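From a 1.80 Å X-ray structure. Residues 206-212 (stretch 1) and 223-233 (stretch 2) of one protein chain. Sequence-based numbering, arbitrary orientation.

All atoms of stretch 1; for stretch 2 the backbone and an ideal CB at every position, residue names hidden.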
# COMPACT_ATOMS: atom_id res chain seq x y z
N PRO A 206 15.79 10.54 -9.09
CA PRO A 206 15.35 9.79 -10.27
C PRO A 206 14.13 8.95 -9.90
O PRO A 206 14.13 8.28 -8.86
CB PRO A 206 16.58 8.93 -10.60
CG PRO A 206 17.72 9.79 -10.15
CD PRO A 206 17.22 10.31 -8.82
N LEU A 207 13.09 8.98 -10.73
CA LEU A 207 11.87 8.24 -10.44
C LEU A 207 12.03 6.73 -10.43
O LEU A 207 11.38 6.04 -9.64
CB LEU A 207 10.76 8.64 -11.42
CG LEU A 207 10.34 10.11 -11.39
CD1 LEU A 207 9.09 10.30 -12.24
CD2 LEU A 207 10.08 10.55 -9.96
N ASP A 208 12.90 6.20 -11.29
CA ASP A 208 13.10 4.76 -11.32
C ASP A 208 13.73 4.32 -9.99
O ASP A 208 13.37 3.29 -9.42
CB ASP A 208 13.96 4.35 -12.54
CG ASP A 208 15.36 4.96 -12.53
OD1 ASP A 208 15.54 6.09 -12.03
OD2 ASP A 208 16.27 4.30 -13.06
N VAL A 209 14.65 5.14 -9.48
CA VAL A 209 15.31 4.87 -8.20
C VAL A 209 14.29 4.97 -7.06
O VAL A 209 14.26 4.12 -6.17
CB VAL A 209 16.45 5.87 -7.93
CG1 VAL A 209 17.04 5.63 -6.55
CG2 VAL A 209 17.53 5.74 -9.00
N MSE A 210 13.47 6.01 -7.10
CA MSE A 210 12.47 6.19 -6.06
C MSE A 210 11.50 5.01 -6.07
O MSE A 210 11.10 4.52 -5.02
CB MSE A 210 11.70 7.50 -6.27
CG MSE A 210 10.89 7.96 -5.05
SE MSE A 210 11.99 8.49 -3.53
CE MSE A 210 11.19 7.42 -2.12
N TYR A 211 11.15 4.55 -7.27
CA TYR A 211 10.24 3.42 -7.42
C TYR A 211 10.82 2.15 -6.79
O TYR A 211 10.13 1.47 -6.02
CB TYR A 211 9.97 3.16 -8.90
CG TYR A 211 9.03 2.00 -9.14
CD1 TYR A 211 7.65 2.17 -9.10
CD2 TYR A 211 9.52 0.72 -9.42
CE1 TYR A 211 6.78 1.11 -9.33
CE2 TYR A 211 8.67 -0.35 -9.64
CZ TYR A 211 7.30 -0.15 -9.60
OH TYR A 211 6.46 -1.20 -9.84
N ASP A 212 12.07 1.83 -7.11
CA ASP A 212 12.70 0.64 -6.55
C ASP A 212 12.76 0.67 -5.03
O ASP A 212 12.50 -0.33 -4.38
CB ASP A 212 14.12 0.46 -7.11
CG ASP A 212 14.13 0.15 -8.59
OD1 ASP A 212 13.19 -0.50 -9.07
OD2 ASP A 212 15.10 0.56 -9.27
N UNK A 223 -1.19 -0.36 -5.23
CA UNK A 223 -1.40 0.66 -6.25
C UNK A 223 -0.14 1.43 -6.62
O UNK A 223 0.05 1.80 -7.77
CB UNK A 223 -2.47 1.65 -5.77
N UNK A 224 0.73 1.68 -5.64
CA UNK A 224 1.97 2.37 -5.95
C UNK A 224 2.77 1.50 -6.92
O UNK A 224 3.19 1.95 -7.99
CB UNK A 224 2.77 2.67 -4.68
N UNK A 225 2.97 0.24 -6.55
CA UNK A 225 3.75 -0.66 -7.37
C UNK A 225 3.17 -0.83 -8.78
O UNK A 225 3.92 -0.87 -9.75
CB UNK A 225 3.85 -2.02 -6.68
N UNK A 226 1.85 -0.92 -8.88
CA UNK A 226 1.23 -1.09 -10.19
C UNK A 226 1.17 0.18 -11.03
O UNK A 226 1.62 0.18 -12.18
CB UNK A 226 -0.19 -1.63 -10.01
N UNK A 227 0.64 1.25 -10.46
CA UNK A 227 0.48 2.51 -11.18
C UNK A 227 1.75 3.33 -11.41
O UNK A 227 1.92 3.94 -12.47
CB UNK A 227 -0.52 3.38 -10.42
N UNK A 228 2.66 3.36 -10.44
CA UNK A 228 3.86 4.16 -10.63
C UNK A 228 4.83 3.64 -11.68
O UNK A 228 5.77 4.33 -12.06
CB UNK A 228 4.60 4.27 -9.29
N UNK A 229 4.62 2.41 -12.14
CA UNK A 229 5.47 1.86 -13.19
C UNK A 229 5.08 2.63 -14.46
O UNK A 229 5.92 2.92 -15.31
CB UNK A 229 5.30 0.35 -13.35
N UNK A 230 3.80 2.96 -14.58
CA UNK A 230 3.31 3.71 -15.73
C UNK A 230 3.99 5.07 -15.75
O UNK A 230 4.39 5.57 -16.80
CB UNK A 230 1.79 3.86 -15.69
N UNK A 231 4.12 5.68 -14.57
CA UNK A 231 4.76 6.98 -14.45
C UNK A 231 6.23 6.92 -14.82
O UNK A 231 6.73 7.78 -15.54
CB UNK A 231 4.60 7.52 -13.03
N UNK A 232 6.93 5.91 -14.30
CA UNK A 232 8.34 5.76 -14.60
C UNK A 232 8.54 5.60 -16.10
O UNK A 232 9.48 6.14 -16.68
CB UNK A 232 8.93 4.57 -13.85
N UNK A 233 7.64 4.85 -16.74
CA UNK A 233 7.72 4.62 -18.18
C UNK A 233 7.09 5.74 -19.00
O UNK A 233 7.16 5.73 -20.23
CB UNK A 233 7.04 3.29 -18.53

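Two helices pack nearly antiparallel, 168° between their directions and 9.8 Å apart at closest approach, so Leu 207 and Asp 208 meet the end of stretch 2 while Tyr 211 reaches back toward its beginning.

Position 223 has nothing of stretch 1 within 5.5 Å of its ideal CB, so the contact sets no rule; it is Met 223, a selenomethionine.

At 224 the bond from CA to CB runs sideways and the ideal CB touches nothing, so only a long or broad side chain could reach the Tyr 211 ring; Leu, Met or an aromatic would suit. The residue is Phe 224, chi1 t, whose CE2 lies 3.7 Å from CD1 of Tyr 211. The ring planes are 20° apart but slid, with centroids 5.8 Å apart, so they barely overlap.

Position 225 has its ideal CB 4.2 Å from Tyr 211 OH. The backbone already serves that hydroxyl: OH of Tyr 211 donates to O of residue 225 at 2.6 Å, which any residue type could accept. A flexible polar side chain would suit the rest. Glu 225 lays its CG 3.4 Å from Tyr 211 OH, and a water donates to that OH and, weakly, to Glu 225 OE2.

Positions 226 and 227 point away, leaving the choice free here. They are Asn 226 and Arg 227, joined by a hydrogen bond from NH1 of Arg 227 to OD1 of Asn 226 (2.9 Å).

Position 228 points toward stretch 1, its ideal CB 3.7 Å from Tyr 211 CD1. Ala would fit, as would a longer apolar chain that turns aside. Met 228, another selenomethionine, does the latter: its CB meets the ring edge and its end leads away.

At 229 the ideal CB is 4.0 Å from Tyr 211 OH, favouring a polar chain able to follow the ring. Gln 229 brings OE1 to 3.6 Å from Tyr 211 CE2; a water donates to both that OE1 and the Tyr 211 OH, while NE2 turns to position 233.

Position 230 has nothing of stretch 1 within 5.5 Å of its ideal CB, so this contact leaves the choice open; it holds His 230.

Position 231 points toward Leu 207, whose CD1 is 5.3 Å from the ideal CB: room for a modest apolar group. Val 231 fills it, CG1 4.0 Å from Leu 207 CD1.

Position 232 lies near Leu 207, Asp 208 and Tyr 211, where a compact branched residue suits. Val 232 places CG2 4.0 Å from Tyr 211 CB and CG1 4.0 Å from Asp 208 CB.

Position 233 likewise has nothing of stretch 1 within 5.5 Å of its ideal CB, and the choice is again open; it is Asp 233, whose OD2 accepts a hydrogen bond from NE2 of Gln 229 at 3.0 Å.

Stretch 2, residues 223-233: MFENRMQHVVD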
# COMPACT_ATOMS: atom_id res chain seq x y z
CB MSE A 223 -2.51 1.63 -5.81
CG MSE A 223 -3.90 1.04 -5.95
SE MSE A 223 -4.27 0.51 -7.81
CE MSE A 223 -6.19 0.28 -7.66
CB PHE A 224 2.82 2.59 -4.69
CG PHE A 224 4.14 3.28 -4.96
CD1 PHE A 224 4.27 4.66 -4.78
CD2 PHE A 224 5.22 2.57 -5.48
CE1 PHE A 224 5.46 5.32 -5.11
CE2 PHE A 224 6.41 3.22 -5.81
CZ PHE A 224 6.53 4.59 -5.63
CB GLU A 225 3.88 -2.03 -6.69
CG GLU A 225 4.98 -2.88 -7.31
CD GLU A 225 5.33 -4.11 -6.48
OE1 GLU A 225 5.22 -4.06 -5.24
OE2 GLU A 225 5.75 -5.12 -7.08
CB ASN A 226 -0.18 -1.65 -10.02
CG ASN A 226 -0.85 -1.95 -11.34
OD1 ASN A 226 -1.52 -1.09 -11.93
ND2 ASN A 226 -0.66 -3.16 -11.84
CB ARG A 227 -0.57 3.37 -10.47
CG ARG A 227 -1.91 2.66 -10.27
CD ARG A 227 -2.49 2.20 -11.59
NE ARG A 227 -3.95 2.15 -11.57
CZ ARG A 227 -4.67 1.06 -11.33
NH1 ARG A 227 -4.08 -0.10 -11.08
NH2 ARG A 227 -5.99 1.14 -11.34
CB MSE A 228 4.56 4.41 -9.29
CG MSE A 228 3.76 5.31 -8.34
SE MSE A 228 3.18 7.03 -9.08
CE MSE A 228 1.41 6.52 -9.72
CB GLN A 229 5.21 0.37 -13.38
CG GLN A 229 6.09 -0.27 -14.45
CD GLN A 229 7.57 -0.18 -14.12
OE1 GLN A 229 8.04 -0.79 -13.16
NE2 GLN A 229 8.31 0.59 -14.91
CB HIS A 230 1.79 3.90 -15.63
CG HIS A 230 1.02 2.62 -15.55
ND1 HIS A 230 -0.33 2.58 -15.26
CD2 HIS A 230 1.40 1.33 -15.71
CE1 HIS A 230 -0.74 1.32 -15.25
NE2 HIS A 230 0.29 0.55 -15.52
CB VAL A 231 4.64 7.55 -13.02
CG1 VAL A 231 5.47 8.81 -12.88
CG2 VAL A 231 3.18 7.85 -12.70
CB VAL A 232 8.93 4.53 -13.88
CG1 VAL A 232 10.38 4.33 -14.30
CG2 VAL A 232 8.85 4.72 -12.37
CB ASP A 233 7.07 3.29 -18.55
CG ASP A 233 7.80 2.09 -17.96
OD1 ASP A 233 9.04 2.12 -17.90
OD2 ASP A 233 7.12 1.12 -17.56
O HOH W 1 7.21 -3.06 -11.85
O HOH W 2 7.68 -3.96 -9.53
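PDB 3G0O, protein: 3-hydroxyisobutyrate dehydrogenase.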